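Local coordinates for protein FMN reductase (NADPH) (PDB 3N2S) that uses NADPH to reduce flavin mononucleotide and also reduces nitroaromatic compounds, quinones and azo dyes, working as a flavin-binding homodimer, at residues Ser38-Val43 with Phe107-Ile112; Phe79-Tyr84 with Lys244-Asn249; Ile112-Ala117 with Leu156-Leu161. All blocks are in the same frame, centred on the assembly; numbering follows the deposited sequence.

Contact 1 of 3, residues Ser38-Val43 with Phe107-Ile112; sequences STSSYV and FMVSLI. With FMN (flavin mononucleotide), chain G.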
# COMPACT_ATOMS: atom_id res chain seq x y z
N SER A 38 9.30 -2.16 -3.66
CA SER A 38 9.06 -3.50 -4.22
C SER A 38 7.79 -3.42 -5.07
O SER A 38 6.92 -2.57 -4.84
CB SER A 38 8.84 -4.52 -3.11
OG SER A 38 10.01 -4.68 -2.32
N THR A 39 7.69 -4.31 -6.05
CA THR A 39 6.57 -4.37 -6.98
C THR A 39 6.29 -5.83 -7.37
O THR A 39 7.21 -6.54 -7.78
CB THR A 39 6.83 -3.45 -8.20
OG1 THR A 39 5.92 -3.81 -9.22
CG2 THR A 39 8.27 -3.58 -8.75
N SER A 40 5.03 -6.28 -7.22
CA SER A 40 4.62 -7.67 -7.53
C SER A 40 4.98 -8.02 -8.97
O SER A 40 4.60 -7.30 -9.88
CB SER A 40 3.11 -7.83 -7.38
OG SER A 40 2.66 -7.58 -6.07
N SER A 41 5.76 -9.11 -9.15
CA SER A 41 6.23 -9.61 -10.44
C SER A 41 6.84 -8.54 -11.34
O SER A 41 6.70 -8.64 -12.57
CB SER A 41 5.12 -10.37 -11.15
OG SER A 41 4.75 -11.50 -10.37
N TYR A 42 7.43 -7.48 -10.74
CA TYR A 42 8.12 -6.38 -11.44
C TYR A 42 7.16 -5.55 -12.32
O TYR A 42 7.61 -4.77 -13.17
CB TYR A 42 9.22 -7.04 -12.33
CG TYR A 42 10.44 -6.24 -12.72
CD1 TYR A 42 10.75 -5.04 -12.09
CD2 TYR A 42 11.33 -6.73 -13.68
CE1 TYR A 42 11.91 -4.33 -12.42
CE2 TYR A 42 12.48 -6.04 -14.01
CZ TYR A 42 12.76 -4.83 -13.40
OH TYR A 42 13.94 -4.20 -13.71
N VAL A 43 5.84 -5.72 -12.13
CA VAL A 43 4.81 -5.06 -12.96
C VAL A 43 4.72 -3.55 -12.85
O VAL A 43 4.28 -2.92 -13.82
CB VAL A 43 3.42 -5.76 -12.95
CG1 VAL A 43 3.55 -7.26 -13.16
CG2 VAL A 43 2.67 -5.48 -11.64
N PHE A 107 -6.41 -6.27 -9.47
CA PHE A 107 -6.87 -5.08 -8.75
C PHE A 107 -6.09 -4.98 -7.42
O PHE A 107 -5.60 -3.91 -7.06
CB PHE A 107 -8.38 -5.16 -8.53
CG PHE A 107 -8.98 -4.03 -7.72
CD1 PHE A 107 -8.95 -2.72 -8.19
CD2 PHE A 107 -9.69 -4.29 -6.55
CE1 PHE A 107 -9.59 -1.69 -7.50
CE2 PHE A 107 -10.31 -3.27 -5.85
CZ PHE A 107 -10.24 -1.97 -6.32
N MSE A 108 -5.91 -6.11 -6.75
CA MSE A 108 -5.12 -6.14 -5.51
C MSE A 108 -3.65 -5.80 -5.79
O MSE A 108 -3.06 -4.97 -5.08
CB MSE A 108 -5.24 -7.52 -4.84
CG MSE A 108 -6.65 -7.83 -4.40
SE MSE A 108 -6.77 -9.58 -3.54
CE MSE A 108 -5.99 -9.13 -1.92
N VAL A 109 -3.10 -6.36 -6.87
CA VAL A 109 -1.71 -6.11 -7.27
C VAL A 109 -1.46 -4.62 -7.49
O VAL A 109 -0.50 -4.06 -6.93
CB VAL A 109 -1.31 -6.99 -8.50
CG1 VAL A 109 -0.09 -6.43 -9.23
CG2 VAL A 109 -1.06 -8.45 -8.07
N SER A 110 -2.32 -3.98 -8.28
CA SER A 110 -2.14 -2.56 -8.61
C SER A 110 -2.34 -1.62 -7.42
O SER A 110 -1.56 -0.67 -7.28
CB SER A 110 -3.01 -2.16 -9.81
OG SER A 110 -4.38 -2.37 -9.55
N LEU A 111 -3.32 -1.91 -6.53
CA LEU A 111 -3.55 -1.11 -5.33
C LEU A 111 -2.36 -1.19 -4.37
O LEU A 111 -1.91 -0.16 -3.86
CB LEU A 111 -4.83 -1.56 -4.60
CG LEU A 111 -6.07 -0.69 -4.85
CD1 LEU A 111 -6.50 -0.77 -6.30
CD2 LEU A 111 -7.21 -1.15 -3.96
N ILE A 112 -1.85 -2.41 -4.14
CA ILE A 112 -0.69 -2.63 -3.26
C ILE A 112 0.56 -1.95 -3.86
O ILE A 112 1.26 -1.25 -3.14
CB ILE A 112 -0.49 -4.14 -2.95
CG1 ILE A 112 -1.69 -4.66 -2.09
CG2 ILE A 112 0.87 -4.38 -2.24
CD1 ILE A 112 -1.86 -6.21 -2.08
N1 FMN G . 9.13 -11.96 -4.72
C2 FMN G . 9.20 -13.32 -4.53
O2 FMN G . 10.26 -13.93 -4.68
N3 FMN G . 8.07 -14.01 -4.22
C4 FMN G . 6.83 -13.52 -3.99
O4 FMN G . 5.88 -14.19 -3.71
C4A FMN G . 6.73 -12.05 -4.13
N5 FMN G . 5.58 -11.44 -3.88
C5A FMN G . 5.57 -10.03 -3.90
C6 FMN G . 4.35 -9.40 -3.51
C7 FMN G . 4.29 -8.00 -3.41
C7M FMN G . 3.01 -7.37 -2.92
C8 FMN G . 5.45 -7.19 -3.80
C8M FMN G . 5.41 -5.74 -3.74
C9 FMN G . 6.64 -7.83 -4.22
C9A FMN G . 6.72 -9.25 -4.28
N10 FMN G . 7.91 -9.94 -4.59
C10 FMN G . 8.00 -11.31 -4.50
C1' FMN G . 9.14 -9.19 -4.93
C2' FMN G . 9.05 -8.64 -6.35
O2' FMN G . 9.27 -9.75 -7.22
C3' FMN G . 10.18 -7.62 -6.51
O3' FMN G . 9.89 -6.51 -5.65
C4' FMN G . 10.35 -7.15 -7.99
O4' FMN G . 10.89 -8.23 -8.78
C5' FMN G . 11.33 -5.94 -8.08
O5' FMN G . 12.58 -6.38 -7.57
P FMN G . 13.30 -5.59 -6.38
O1P FMN G . 14.49 -6.50 -6.02
O2P FMN G . 12.38 -5.66 -5.11
O3P FMN G . 13.60 -4.14 -6.72
O HOH W 1 1.54 -5.25 -5.63
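A single water joins Ser40 to Val109: it accepts from Ser40 OG at 2.6 Å and donates to Val109 O at 2.7 Å, tying a loop hydroxyl to a carbonyl of the helix. Ser40 OG stands anti to its own carbonyl carbon (chi1 -61°), a rotation that also brings OG within 3.2 Å of the FMN methyl C7M. The hydroxyl thus touches the dimethylbenzene end of the flavin while it donates to the water, the two lying at roughly a right angle about OG. The direct contact is apolar and small. Val109 CG1 meets Val43 CG2 at 3.8 Å, the two side chains crossing at about a right angle, and the same methyl lies 4.0 Å from Ser40 CB, so one branch of Val109 serves both loop residues. One helical turn further on, Ile112 CG2 approaches FMN C7M at 3.7 Å. At the other end of the cofactor contact, Thr39 N donates to the ribityl hydroxyl FMN O3' at 3.1 Å with an N-H...O angle of 161°, a nearly straight bond. Backbone bonds from Tyr42 N to Thr39 O and from Val43 N to Ser40 O fold the loop tightly, which sets Ser40 and Val43 on the helix while Thr39 addresses the ribityl chain. Residues of the second subunit, among them Ser13, Arg15 and Arg175, also bond the FMN, which places this pocket at the dimer interface. The loop connects helix 24-35 to strand 46-51 and rests on helix 104-127, whose Ser110 and Leu111 touch Ala81 of strand 75-82.

Contact 2 of 3, residues Phe79-Tyr84 with Lys244-Asn249; sequences FCADLY and KGFNKN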
# COMPACT_ATOMS: atom_id res chain seq x y z
N PHE A 79 -1.95 9.30 -6.78
CA PHE A 79 -1.51 7.93 -7.02
C PHE A 79 -2.61 7.16 -7.67
O PHE A 79 -3.74 7.15 -7.16
CB PHE A 79 -1.03 7.25 -5.71
CG PHE A 79 0.36 7.70 -5.33
CD1 PHE A 79 1.46 6.91 -5.63
CD2 PHE A 79 0.57 8.94 -4.73
CE1 PHE A 79 2.76 7.35 -5.33
CE2 PHE A 79 1.86 9.37 -4.41
CZ PHE A 79 2.95 8.57 -4.72
N CYS A 80 -2.29 6.49 -8.78
CA CYS A 80 -3.27 5.69 -9.53
C CYS A 80 -2.85 4.26 -9.66
O CYS A 80 -1.68 4.01 -9.94
CB CYS A 80 -3.49 6.26 -10.94
SG CYS A 80 -3.89 8.01 -11.00
N ALA A 81 -3.83 3.33 -9.62
CA ALA A 81 -3.62 1.94 -10.01
C ALA A 81 -3.54 2.07 -11.53
O ALA A 81 -4.32 2.83 -12.13
CB ALA A 81 -4.81 1.08 -9.60
N ASP A 82 -2.53 1.45 -12.17
CA ASP A 82 -2.35 1.58 -13.62
C ASP A 82 -2.06 0.25 -14.28
O ASP A 82 -0.98 -0.31 -14.11
CB ASP A 82 -1.23 2.61 -13.95
CG ASP A 82 -1.04 2.99 -15.42
OD1 ASP A 82 -1.38 2.17 -16.29
OD2 ASP A 82 -0.46 4.05 -15.69
N LEU A 83 -3.01 -0.21 -15.10
CA LEU A 83 -2.86 -1.42 -15.93
C LEU A 83 -2.97 -1.04 -17.42
O LEU A 83 -2.88 -1.90 -18.31
CB LEU A 83 -3.84 -2.50 -15.51
CG LEU A 83 -3.57 -3.11 -14.10
CD1 LEU A 83 -4.68 -4.01 -13.65
CD2 LEU A 83 -2.23 -3.83 -14.05
N TYR A 84 -3.12 0.26 -17.68
CA TYR A 84 -3.19 0.81 -19.04
C TYR A 84 -1.83 0.65 -19.74
O TYR A 84 -1.79 0.31 -20.93
CB TYR A 84 -3.62 2.27 -18.98
CG TYR A 84 -3.57 3.01 -20.31
CD1 TYR A 84 -4.64 2.96 -21.20
CD2 TYR A 84 -2.49 3.81 -20.64
CE1 TYR A 84 -4.63 3.68 -22.39
CE2 TYR A 84 -2.46 4.54 -21.84
CZ TYR A 84 -3.54 4.48 -22.70
OH TYR A 84 -3.51 5.17 -23.89
N LYS A 244 -14.09 1.10 -14.95
CA LYS A 244 -12.73 1.49 -15.30
C LYS A 244 -11.84 0.31 -15.69
O LYS A 244 -10.68 0.52 -16.03
CB LYS A 244 -12.11 2.36 -14.19
CG LYS A 244 -12.75 3.74 -14.07
CD LYS A 244 -12.32 4.72 -15.16
CE LYS A 244 -13.46 5.16 -16.03
NZ LYS A 244 -13.02 6.22 -16.98
N GLY A 245 -12.38 -0.89 -15.65
CA GLY A 245 -11.68 -2.11 -16.04
C GLY A 245 -11.01 -2.87 -14.92
O GLY A 245 -10.06 -3.60 -15.17
N PHE A 246 -11.52 -2.74 -13.68
CA PHE A 246 -10.92 -3.46 -12.55
C PHE A 246 -11.91 -4.30 -11.80
O PHE A 246 -13.09 -3.96 -11.74
CB PHE A 246 -10.32 -2.45 -11.53
CG PHE A 246 -9.14 -1.67 -12.02
CD1 PHE A 246 -7.84 -2.09 -11.74
CD2 PHE A 246 -9.31 -0.48 -12.73
CE1 PHE A 246 -6.74 -1.34 -12.17
CE2 PHE A 246 -8.22 0.27 -13.15
CZ PHE A 246 -6.93 -0.18 -12.88
N ASN A 247 -11.41 -5.34 -11.13
CA ASN A 247 -12.15 -6.16 -10.16
C ASN A 247 -13.46 -6.80 -10.70
O ASN A 247 -14.44 -6.96 -9.96
CB ASN A 247 -12.44 -5.26 -8.95
CG ASN A 247 -12.79 -5.97 -7.70
OD1 ASN A 247 -12.20 -6.98 -7.36
ND2 ASN A 247 -13.70 -5.38 -6.95
N LYS A 248 -13.45 -7.16 -11.97
CA LYS A 248 -14.63 -7.73 -12.64
C LYS A 248 -14.76 -9.23 -12.45
O LYS A 248 -13.76 -9.94 -12.38
CB LYS A 248 -14.62 -7.39 -14.14
CG LYS A 248 -14.83 -5.90 -14.41
CD LYS A 248 -14.48 -5.49 -15.83
CE LYS A 248 -15.63 -5.66 -16.81
NZ LYS A 248 -15.27 -5.13 -18.16
N ASN A 249 -16.04 -9.70 -12.40
CA ASN A 249 -16.56 -11.07 -12.24
C ASN A 249 -16.91 -11.51 -10.83
O ASN A 249 -18.09 -11.50 -10.48
CB ASN A 249 -15.80 -12.13 -13.04
CG ASN A 249 -16.13 -12.10 -14.51
OD1 ASN A 249 -16.57 -13.11 -15.08
ND2 ASN A 249 -15.92 -10.96 -15.17
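Phe246 and Leu83 reach each other with similar first torsions: in each, CG is anti to the carbonyl carbon, with chi1 -67° for Phe246 and -68° for Leu83. The contact concentrates on one ring atom. Phe246 CE1 lies 3.7 Å from Leu83 CD1 and 4.0 Å from Ala81 CB, both approaching the ring obliquely, while Phe246 CZ comes to 4.1 Å from Ala81 O. Ala81, near the end of the strand, and Leu83, just past it, thus share the same part of the ring. Trading Phe246 for an alanine would probably open a gap beside Ala81 CB and take away the ring that Leu83 CD1 packs on. The ring also touches Phe107 and Ser110 of helix 104-127 and Leu156 of strand 155-164. Gly245, with a positive phi of 94° and two bonds back into the last turn, ends helix 237-243 in a Schellman motif just before Phe246. On the facing segment, Asp82 OD1 accepts a weak capping bond from Tyr84 N at 2.9 Å as the strand turns into helix 84-92. Asn247 pairs with Asn247 of the second subunit, ND2 to OD1. The contact thus seats the C-terminal tail on the sheet of an alpha-beta-alpha sandwich, the fold of this nitroreductase family, close to the dimer interface.

Contact 3 of 3, residues Ile112-Ala117 with Leu156-Leu161; sequences IDAALA and LPLFGL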
# COMPACT_ATOMS: atom_id res chain seq x y z
N ILE A 112 -1.85 -2.41 -4.14
CA ILE A 112 -0.69 -2.63 -3.26
C ILE A 112 0.56 -1.95 -3.86
O ILE A 112 1.26 -1.25 -3.14
CB ILE A 112 -0.49 -4.14 -2.95
CG1 ILE A 112 -1.69 -4.66 -2.09
CG2 ILE A 112 0.87 -4.38 -2.24
CD1 ILE A 112 -1.86 -6.21 -2.08
N ASP A 113 0.81 -2.13 -5.16
CA ASP A 113 1.98 -1.50 -5.81
C ASP A 113 1.96 0.02 -5.63
O ASP A 113 2.97 0.60 -5.26
CB ASP A 113 2.01 -1.85 -7.31
CG ASP A 113 2.98 -2.97 -7.69
OD1 ASP A 113 3.30 -3.82 -6.82
OD2 ASP A 113 3.40 -3.01 -8.86
N ALA A 114 0.81 0.67 -5.89
CA ALA A 114 0.66 2.12 -5.75
C ALA A 114 0.85 2.57 -4.32
O ALA A 114 1.49 3.60 -4.08
CB ALA A 114 -0.71 2.57 -6.26
N ALA A 115 0.28 1.81 -3.35
CA ALA A 115 0.40 2.17 -1.92
C ALA A 115 1.86 2.06 -1.43
O ALA A 115 2.32 2.96 -0.72
CB ALA A 115 -0.52 1.30 -1.07
N LEU A 116 2.59 1.00 -1.83
CA LEU A 116 4.01 0.88 -1.41
C LEU A 116 4.82 2.05 -1.95
O LEU A 116 5.63 2.62 -1.22
CB LEU A 116 4.65 -0.45 -1.86
CG LEU A 116 3.97 -1.77 -1.48
CD1 LEU A 116 4.78 -2.96 -1.99
CD2 LEU A 116 3.72 -1.89 -0.00
N ALA A 117 4.56 2.43 -3.22
CA ALA A 117 5.24 3.59 -3.83
C ALA A 117 4.91 4.89 -3.06
O ALA A 117 5.82 5.69 -2.78
CB ALA A 117 4.81 3.72 -5.30
N LEU A 156 -7.00 3.89 -12.34
CA LEU A 156 -7.90 4.23 -11.25
C LEU A 156 -7.22 5.15 -10.23
O LEU A 156 -6.37 4.67 -9.47
CB LEU A 156 -8.44 2.95 -10.56
CG LEU A 156 -9.58 3.15 -9.53
CD1 LEU A 156 -10.92 3.51 -10.24
CD2 LEU A 156 -9.80 1.89 -8.71
N PRO A 157 -7.62 6.44 -10.12
CA PRO A 157 -7.05 7.29 -9.05
C PRO A 157 -7.48 6.70 -7.69
O PRO A 157 -8.61 6.27 -7.53
CB PRO A 157 -7.67 8.67 -9.31
CG PRO A 157 -8.16 8.61 -10.77
CD PRO A 157 -8.63 7.18 -10.91
N LEU A 158 -6.53 6.57 -6.75
CA LEU A 158 -6.78 5.95 -5.45
C LEU A 158 -6.82 6.98 -4.34
O LEU A 158 -7.69 6.92 -3.47
CB LEU A 158 -5.68 4.90 -5.14
CG LEU A 158 -5.39 3.85 -6.23
CD1 LEU A 158 -4.26 2.93 -5.80
CD2 LEU A 158 -6.65 3.02 -6.53
N PHE A 159 -5.83 7.88 -4.33
CA PHE A 159 -5.71 8.93 -3.31
C PHE A 159 -4.69 9.94 -3.79
O PHE A 159 -3.84 9.62 -4.62
CB PHE A 159 -5.23 8.36 -1.94
CG PHE A 159 -4.04 7.44 -2.05
CD1 PHE A 159 -2.74 7.95 -2.09
CD2 PHE A 159 -4.20 6.05 -2.12
CE1 PHE A 159 -1.66 7.10 -2.24
CE2 PHE A 159 -3.10 5.20 -2.27
CZ PHE A 159 -1.84 5.73 -2.33
N GLY A 160 -4.80 11.15 -3.25
CA GLY A 160 -3.81 12.18 -3.46
C GLY A 160 -2.82 12.14 -2.32
O GLY A 160 -3.03 11.45 -1.29
N LEU A 161 -1.71 12.85 -2.48
CA LEU A 161 -0.70 13.03 -1.45
C LEU A 161 -0.26 14.47 -1.53
O LEU A 161 0.35 14.87 -2.52
CB LEU A 161 0.51 12.07 -1.62
CG LEU A 161 1.50 12.05 -0.45
CD1 LEU A 161 0.85 11.40 0.82
CD2 LEU A 161 2.81 11.33 -0.84
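Leu158 closes on Ala114 steadily along its length. Its CB is 5.6 Å from Ala114 CB, its CG 4.9 Å, and its CD1 arrives at 3.6 Å, so the methyl does the touching. The extended chain explains this: CG is anti to the carbonyl carbon and CD1 is anti to CA (chi2 178°). The second methyl, CD2, branches off to meet Leu111, one helical turn back along the same helix. Phe159 comes in beside it: its CZ lies 4.2 Å from Ala115 CA and 4.3 Å from Ala114 O, both near the ring plane, so the ring presents its edge to the helix backbone. Such consecutive residues can both face the helix because Leu158 and Phe159 lie opposite Phe79 in a classic beta bulge. Small side chains at Ala114 and Ala115 are consistent with the close approach. The Phe159 side chain is also about 4 Å from a bound FMN and meets the ring of Tyr134, while Ala115 packs on Ala115 of the second subunit. The axes of segments 112-117 and 156-161 run 15° apart, 10.1 Å at closest approach, with helix 104-127 laid along strand 155-164, which lies between strands 75-82 and 131-135 in the antiparallel sheet.

How the contacts relate
All three contacts are buried, but contact 3 lies deepest: its centre is about 6 Å from the centre of the chain, those of contacts 1 and 2 about 15 and 16 Å. Helix 104-127 supplies a segment to contacts 1 and 3, which share Ile112, and Ser110 and Phe107 carry it on to contact 2. Contacts 2 and 3 involve neighbouring strands, joined by Ala81 N to Leu156 O at 2.9 Å. The chemistry follows the place: contact 1, at the flavin, mixes a bridging water with small apolar contacts, whereas contacts 2 and 3 rest on apolar side chains, with a backbone carbonyl also near the ring in each. Asp113 links contact 1 to contact 3 by bonding Thr39 OG1 and Ser40 N.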